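Long-range contact in crystal protein (PDB 2ZTB), which is a proteolytically activated bacterial toxin that recognizes cancer cells and, as in related beta-rich toxins, probably forms pores in their membranes: residues A[85-99]-A[159-173]. Sequence-based numbering, arbitrary orientation.
With EDO (1,2-ethanediol), chain G.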
loop_
_atom_site.group_PDB
_atom_site.type_symbol
_atom_site.label_atom_id
_atom_site.label_comp_id
_atom_site.label_asym_id
_atom_site.label_seq_id
_atom_site.Cartn_x
_atom_site.Cartn_y
_atom_site.Cartn_z
ATOM N N GLN A 85 -10.009 -33.942 -3.772
ATOM C CA GLN A 85 -10.353 -35.012 -4.675
ATOM C C GLN A 85 -10.186 -36.368 -3.997
ATOM O O GLN A 85 -9.150 -36.655 -3.409
ATOM C CB GLN A 85 -9.505 -34.937 -5.943
ATOM C CG GLN A 85 -9.999 -35.854 -7.040
ATOM C CD GLN A 85 -9.122 -35.843 -8.259
ATOM O OE1 GLN A 85 -8.520 -36.855 -8.598
ATOM N NE2 GLN A 85 -9.058 -34.718 -8.942
ATOM N N ASP A 86 -11.226 -37.193 -4.100
ATOM C CA ASP A 86 -11.263 -38.505 -3.479
ATOM C C ASP A 86 -11.842 -39.514 -4.458
ATOM O O ASP A 86 -12.761 -39.211 -5.218
ATOM C CB ASP A 86 -12.085 -38.471 -2.181
ATOM C CG ASP A 86 -11.362 -37.739 -1.048
ATOM O OD1 ASP A 86 -10.362 -38.277 -0.515
ATOM O OD2 ASP A 86 -11.777 -36.615 -0.695
ATOM N N THR A 87 -11.286 -40.718 -4.441
ATOM C CA THR A 87 -11.746 -41.777 -5.316
ATOM C C THR A 87 -12.266 -42.923 -4.475
ATOM O O THR A 87 -11.599 -43.347 -3.533
ATOM C CB THR A 87 -10.617 -42.233 -6.257
ATOM O OG1 THR A 87 -10.204 -41.114 -7.058
ATOM C CG2 THR A 87 -11.081 -43.366 -7.169
ATOM N N LEU A 88 -13.476 -43.385 -4.795
ATOM C CA LEU A 88 -14.057 -44.575 -4.182
ATOM C C LEU A 88 -13.866 -45.783 -5.100
ATOM O O LEU A 88 -14.259 -45.752 -6.267
ATOM C CB LEU A 88 -15.551 -44.368 -3.885
ATOM C CG LEU A 88 -15.971 -43.321 -2.843
ATOM C CD1 LEU A 88 -17.485 -43.106 -2.846
ATOM C CD2 LEU A 88 -15.483 -43.703 -1.440
ATOM N N THR A 89 -13.267 -46.844 -4.571
ATOM C CA THR A 89 -13.048 -48.061 -5.354
ATOM C C THR A 89 -13.987 -49.178 -4.895
ATOM O O THR A 89 -14.088 -49.459 -3.697
ATOM C CB THR A 89 -11.567 -48.510 -5.322
ATOM O OG1 THR A 89 -10.737 -47.437 -5.789
ATOM C CG2 THR A 89 -11.339 -49.727 -6.214
ATOM N N ASN A 90 -14.688 -49.781 -5.857
ATOM C CA ASN A 90 -15.558 -50.927 -5.599
ATOM C C ASN A 90 -14.938 -52.208 -6.152
ATOM O O ASN A 90 -14.973 -52.459 -7.364
ATOM C CB ASN A 90 -16.962 -50.708 -6.185
ATOM C CG ASN A 90 -17.991 -51.693 -5.640
ATOM O OD1 ASN A 90 -17.662 -52.596 -4.863
ATOM N ND2 ASN A 90 -19.250 -51.517 -6.043
ATOM N N ASN A 91 -14.365 -53.003 -5.251
ATOM C CA ASN A 91 -13.677 -54.238 -5.622
ATOM C C ASN A 91 -14.569 -55.474 -5.552
ATOM O O ASN A 91 -14.084 -56.593 -5.679
ATOM C CB ASN A 91 -12.413 -54.428 -4.772
ATOM C CG ASN A 91 -11.276 -53.514 -5.205
ATOM O OD1 ASN A 91 -10.881 -53.510 -6.372
ATOM N ND2 ASN A 91 -10.743 -52.735 -4.264
ATOM N N THR A 92 -15.871 -55.259 -5.362
ATOM C CA THR A 92 -16.839 -56.351 -5.248
ATOM C C THR A 92 -17.671 -56.505 -6.522
ATOM O O THR A 92 -17.598 -55.674 -7.425
ATOM C CB THR A 92 -17.789 -56.177 -4.026
ATOM O OG1 THR A 92 -18.756 -55.152 -4.293
ATOM C CG2 THR A 92 -17.004 -55.841 -2.754
ATOM N N ASN A 93 -18.458 -57.577 -6.581
ATOM C CA ASN A 93 -19.313 -57.860 -7.734
ATOM C C ASN A 93 -20.672 -57.164 -7.646
ATOM O O ASN A 93 -21.476 -57.228 -8.587
ATOM C CB ASN A 93 -19.497 -59.374 -7.902
ATOM C CG ASN A 93 -18.173 -60.115 -8.053
ATOM O OD1 ASN A 93 -17.096 -59.524 -7.959
ATOM N ND2 ASN A 93 -18.254 -61.419 -8.289
ATOM N N GLU A 94 -20.919 -56.511 -6.510
ATOM C CA GLU A 94 -22.158 -55.774 -6.268
ATOM C C GLU A 94 -21.865 -54.278 -6.106
ATOM O O GLU A 94 -20.883 -53.907 -5.453
ATOM C CB GLU A 94 -22.879 -56.296 -5.013
ATOM C CG GLU A 94 -23.242 -57.784 -5.028
ATOM C CD GLU A 94 -24.501 -58.107 -5.837
ATOM O OE1 GLU A 94 -25.210 -57.172 -6.277
ATOM O OE2 GLU A 94 -24.785 -59.315 -6.027
ATOM N N PRO A 95 -22.714 -53.419 -6.705
ATOM C CA PRO A 95 -22.631 -51.987 -6.460
ATOM C C PRO A 95 -22.900 -51.665 -4.989
ATOM O O PRO A 95 -23.621 -52.412 -4.318
ATOM C CB PRO A 95 -23.749 -51.412 -7.346
ATOM C CG PRO A 95 -24.683 -52.547 -7.581
ATOM C CD PRO A 95 -23.799 -53.747 -7.652
ATOM N N PHE A 96 -22.295 -50.590 -4.485
ATOM C CA PHE A 96 -22.675 -50.062 -3.179
ATOM C C PHE A 96 -22.883 -48.543 -3.224
ATOM O O PHE A 96 -22.280 -47.845 -4.046
ATOM C CB PHE A 96 -21.688 -50.490 -2.073
ATOM C CG PHE A 96 -20.335 -49.816 -2.139
ATOM C CD1 PHE A 96 -19.216 -50.524 -2.580
ATOM C CD2 PHE A 96 -20.171 -48.489 -1.727
ATOM C CE1 PHE A 96 -17.960 -49.919 -2.633
ATOM C CE2 PHE A 96 -18.924 -47.867 -1.776
ATOM C CZ PHE A 96 -17.810 -48.583 -2.230
ATOM N N THR A 97 -23.775 -48.044 -2.378
ATOM C CA THR A 97 -23.894 -46.610 -2.207
ATOM C C THR A 97 -23.448 -46.222 -0.803
ATOM O O THR A 97 -23.682 -46.955 0.168
ATOM C CB THR A 97 -25.297 -46.013 -2.598
ATOM O OG1 THR A 97 -25.965 -45.455 -1.456
ATOM C CG2 THR A 97 -26.157 -47.018 -3.291
ATOM N N THR A 98 -22.772 -45.078 -0.719
ATOM C CA THR A 98 -22.172 -44.631 0.527
ATOM C C THR A 98 -22.137 -43.103 0.625
ATOM O O THR A 98 -22.043 -42.405 -0.384
ATOM C CB THR A 98 -20.758 -45.238 0.719
ATOM O OG1 THR A 98 -20.312 -44.997 2.054
ATOM C CG2 THR A 98 -19.753 -44.649 -0.271
ATOM N N THR A 99 -22.241 -42.602 1.850
ATOM C CA THR A 99 -22.147 -41.182 2.111
ATOM C C THR A 99 -20.751 -40.863 2.647
ATOM O O THR A 99 -20.326 -41.384 3.680
ATOM C CB THR A 99 -23.255 -40.696 3.074
ATOM O OG1 THR A 99 -24.532 -41.120 2.578
ATOM C CG2 THR A 99 -23.253 -39.178 3.181
ATOM N N SER A 159 -20.689 -33.318 2.573
ATOM C CA SER A 159 -21.132 -34.707 2.518
ATOM C C SER A 159 -21.763 -34.947 1.153
ATOM O O SER A 159 -22.354 -34.036 0.567
ATOM C CB SER A 159 -22.127 -35.040 3.634
ATOM O OG SER A 159 -23.305 -34.268 3.523
ATOM N N VAL A 160 -21.596 -36.154 0.634
ATOM C CA VAL A 160 -22.153 -36.529 -0.661
ATOM C C VAL A 160 -22.442 -38.038 -0.684
ATOM O O VAL A 160 -21.663 -38.842 -0.175
ATOM C CB VAL A 160 -21.254 -36.036 -1.853
ATOM C CG1 VAL A 160 -19.856 -36.630 -1.793
ATOM C CG2 VAL A 160 -21.902 -36.302 -3.209
ATOM N N THR A 161 -23.601 -38.398 -1.233
ATOM C CA THR A 161 -24.015 -39.787 -1.343
ATOM C C THR A 161 -23.765 -40.275 -2.765
ATOM O O THR A 161 -24.248 -39.680 -3.730
ATOM C CB THR A 161 -25.486 -39.948 -0.913
ATOM O OG1 THR A 161 -25.605 -39.561 0.463
ATOM C CG2 THR A 161 -25.978 -41.393 -1.075
ATOM N N VAL A 162 -22.983 -41.344 -2.890
ATOM C CA VAL A 162 -22.595 -41.846 -4.210
ATOM C C VAL A 162 -22.724 -43.365 -4.360
ATOM O O VAL A 162 -22.426 -44.134 -3.433
ATOM C CB VAL A 162 -21.202 -41.239 -4.728
ATOM C CG1 VAL A 162 -20.433 -40.527 -3.621
ATOM C CG2 VAL A 162 -20.334 -42.269 -5.458
ATOM N N THR A 163 -23.218 -43.782 -5.521
ATOM C CA THR A 163 -23.282 -45.198 -5.883
ATOM C C THR A 163 -22.117 -45.508 -6.808
ATOM O O THR A 163 -21.909 -44.821 -7.817
ATOM C CB THR A 163 -24.606 -45.552 -6.597
ATOM O OG1 THR A 163 -25.716 -45.143 -5.788
ATOM C CG2 THR A 163 -24.705 -47.069 -6.867
ATOM N N VAL A 164 -21.337 -46.521 -6.454
ATOM C CA VAL A 164 -20.266 -46.970 -7.341
ATOM C C VAL A 164 -20.589 -48.383 -7.846
ATOM O O VAL A 164 -20.745 -49.316 -7.043
ATOM C CB VAL A 164 -18.814 -46.767 -6.747
ATOM C CG1 VAL A 164 -18.689 -47.328 -5.341
ATOM C CG2 VAL A 164 -17.740 -47.340 -7.680
ATOM N N PRO A 165 -20.771 -48.516 -9.178
ATOM C CA PRO A 165 -21.106 -49.789 -9.821
ATOM C C PRO A 165 -20.085 -50.901 -9.560
ATOM O O PRO A 165 -18.994 -50.644 -9.025
ATOM C CB PRO A 165 -21.171 -49.443 -11.318
ATOM C CG PRO A 165 -20.608 -48.093 -11.462
ATOM C CD PRO A 165 -20.708 -47.405 -10.146
ATOM N N ALA A 166 -20.461 -52.115 -9.966
ATOM C CA ALA A 166 -19.767 -53.365 -9.639
ATOM C C ALA A 166 -18.238 -53.294 -9.609
ATOM O O ALA A 166 -17.638 -53.315 -8.536
ATOM C CB ALA A 166 -20.251 -54.498 -10.558
ATOM N N GLN A 167 -17.608 -53.209 -10.775
ATOM C CA GLN A 167 -16.148 -53.327 -10.854
ATOM C C GLN A 167 -15.546 -52.043 -11.354
ATOM O O GLN A 167 -15.055 -51.971 -12.484
ATOM C CB GLN A 167 -15.724 -54.505 -11.749
ATOM C CG GLN A 167 -15.905 -55.884 -11.117
ATOM C CD GLN A 167 -15.041 -56.106 -9.875
ATOM O OE1 GLN A 167 -15.480 -56.749 -8.921
ATOM N NE2 GLN A 167 -13.812 -55.585 -9.887
ATOM N N SER A 168 -15.578 -51.030 -10.496
ATOM C CA SER A 168 -15.247 -49.674 -10.909
ATOM C C SER A 168 -14.792 -48.779 -9.767
ATOM O O SER A 168 -14.932 -49.106 -8.583
ATOM C CB SER A 168 -16.452 -49.040 -11.612
ATOM O OG SER A 168 -17.650 -49.357 -10.927
ATOM N N ARG A 169 -14.220 -47.648 -10.159
ATOM C CA ARG A 169 -13.904 -46.564 -9.251
ATOM C C ARG A 169 -14.710 -45.340 -9.668
ATOM O O ARG A 169 -15.160 -45.239 -10.814
ATOM C CB ARG A 169 -12.404 -46.256 -9.273
ATOM C CG ARG A 169 -11.841 -46.043 -10.667
ATOM C CD ARG A 169 -10.339 -46.264 -10.708
ATOM N NE ARG A 169 -9.822 -46.207 -12.078
ATOM C CZ ARG A 169 -9.687 -45.083 -12.789
ATOM N NH1 ARG A 169 -10.048 -43.903 -12.277
ATOM N NH2 ARG A 169 -9.200 -45.142 -14.026
ATOM N N ARG A 170 -14.878 -44.413 -8.732
ATOM C CA ARG A 170 -15.627 -43.190 -8.975
ATOM C C ARG A 170 -14.988 -42.039 -8.212
ATOM O O ARG A 170 -14.852 -42.104 -6.988
ATOM C CB ARG A 170 -17.094 -43.386 -8.561
ATOM C CG ARG A 170 -18.034 -42.402 -9.211
ATOM C CD ARG A 170 -19.475 -42.896 -9.277
ATOM N NE ARG A 170 -20.276 -41.896 -9.979
ATOM C CZ ARG A 170 -21.600 -41.795 -9.936
ATOM N NH1 ARG A 170 -22.336 -42.641 -9.220
ATOM N NH2 ARG A 170 -22.190 -40.824 -10.621
ATOM N N THR A 171 -14.604 -40.995 -8.947
ATOM C CA THR A 171 -13.940 -39.816 -8.386
ATOM C C THR A 171 -14.929 -38.698 -8.007
ATOM O O THR A 171 -15.882 -38.408 -8.746
ATOM C CB THR A 171 -12.858 -39.261 -9.361
ATOM O OG1 THR A 171 -11.895 -40.281 -9.629
ATOM C CG2 THR A 171 -12.129 -38.091 -8.771
ATOM N N ILE A 172 -14.691 -38.098 -6.843
ATOM C CA ILE A 172 -15.459 -36.962 -6.338
ATOM C C ILE A 172 -14.492 -35.801 -6.107
ATOM O O ILE A 172 -13.438 -35.986 -5.512
ATOM C CB ILE A 172 -16.188 -37.306 -5.009
ATOM C CG1 ILE A 172 -17.175 -38.465 -5.208
ATOM C CG2 ILE A 172 -16.902 -36.087 -4.430
ATOM C CD1 ILE A 172 -16.652 -39.800 -4.733
ATOM N N GLN A 173 -14.847 -34.616 -6.599
ATOM C CA GLN A 173 -14.034 -33.426 -6.386
ATOM C C GLN A 173 -14.787 -32.345 -5.642
ATOM O O GLN A 173 -16.000 -32.223 -5.775
ATOM C CB GLN A 173 -13.507 -32.863 -7.717
ATOM C CG GLN A 173 -12.822 -33.919 -8.611
ATOM C CD GLN A 173 -12.568 -33.422 -10.023
ATOM O OE1 GLN A 173 -13.415 -32.760 -10.620
ATOM N NE2 GLN A 173 -11.400 -33.753 -10.569
HETATM C C1 EDO G . -10.506 -35.600 2.624
HETATM O O1 EDO G . -11.215 -35.013 1.523
HETATM C C2 EDO G . -9.006 -35.487 2.372
HETATM O O2 EDO G . -8.257 -35.684 3.582
#
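Asp86 and Ile172, like Thr98 and Val162, are hydrogen-bonded pairs of two antiparallel strand pairings that meet at one end of the elongated, beta-rich toxin. Each segment runs out along one strand, turns through a connection and comes back in another layer: 85-90 pairs with 168-173, and 96-99 pairs with 159-164. The pairing illustrates how two layers of a beta-sandwich can be tied together where the chain passes from one layer to the other at the end of the molecule.

Backbone bonds set the register. Ile172 N meets Asp86 O at 2.8 Å, and Val164 N reaches Phe96 O at 2.9 Å.

Asn90 supplies one polar link between the layers. With its CG anti to the backbone N (chi1 -165°), the buried amide extends toward the other strand pair, where ND2 donates to Val164 O at 2.8 Å. Phe96 N approaches that same oxygen from the opposite face of the carbonyl plane, so two donors hold it. ND2 also donates to Glu94 O, lying in the Asn90 amide plane, while OD1 accepts from Thr92 N in an Asx turn; one side chain thus braces its own turn and the facing strand.

Apolar groups fill the interior. Leu88 reaches tip to tip toward Val162 and crosses Ile172, its CD1 lying 3.9 Å from Ile172 CD1. Ile100 and Ile102 of strand 96-116 extend this core. A second polar link comes from Arg170, which sends NH1 to Thr163 O at 2.6 Å, in both the guanidinium and carbonyl planes, while NE bonds Gln243 O.

Threonines are frequent on the outward faces; Thr87 with Thr171 and Thr99 with Thr161 join their hydroxyls in hydrogen bonds, the latter at 2.8 Å between Thr99 OG1 and Thr161 OG1, whereas Thr97 turns its CG2 to Thr163 OG1. On the inner side, Val164 CG1 sits over one face of the Phe96 ring, 3.7 Å from its centroid and 21° off the normal.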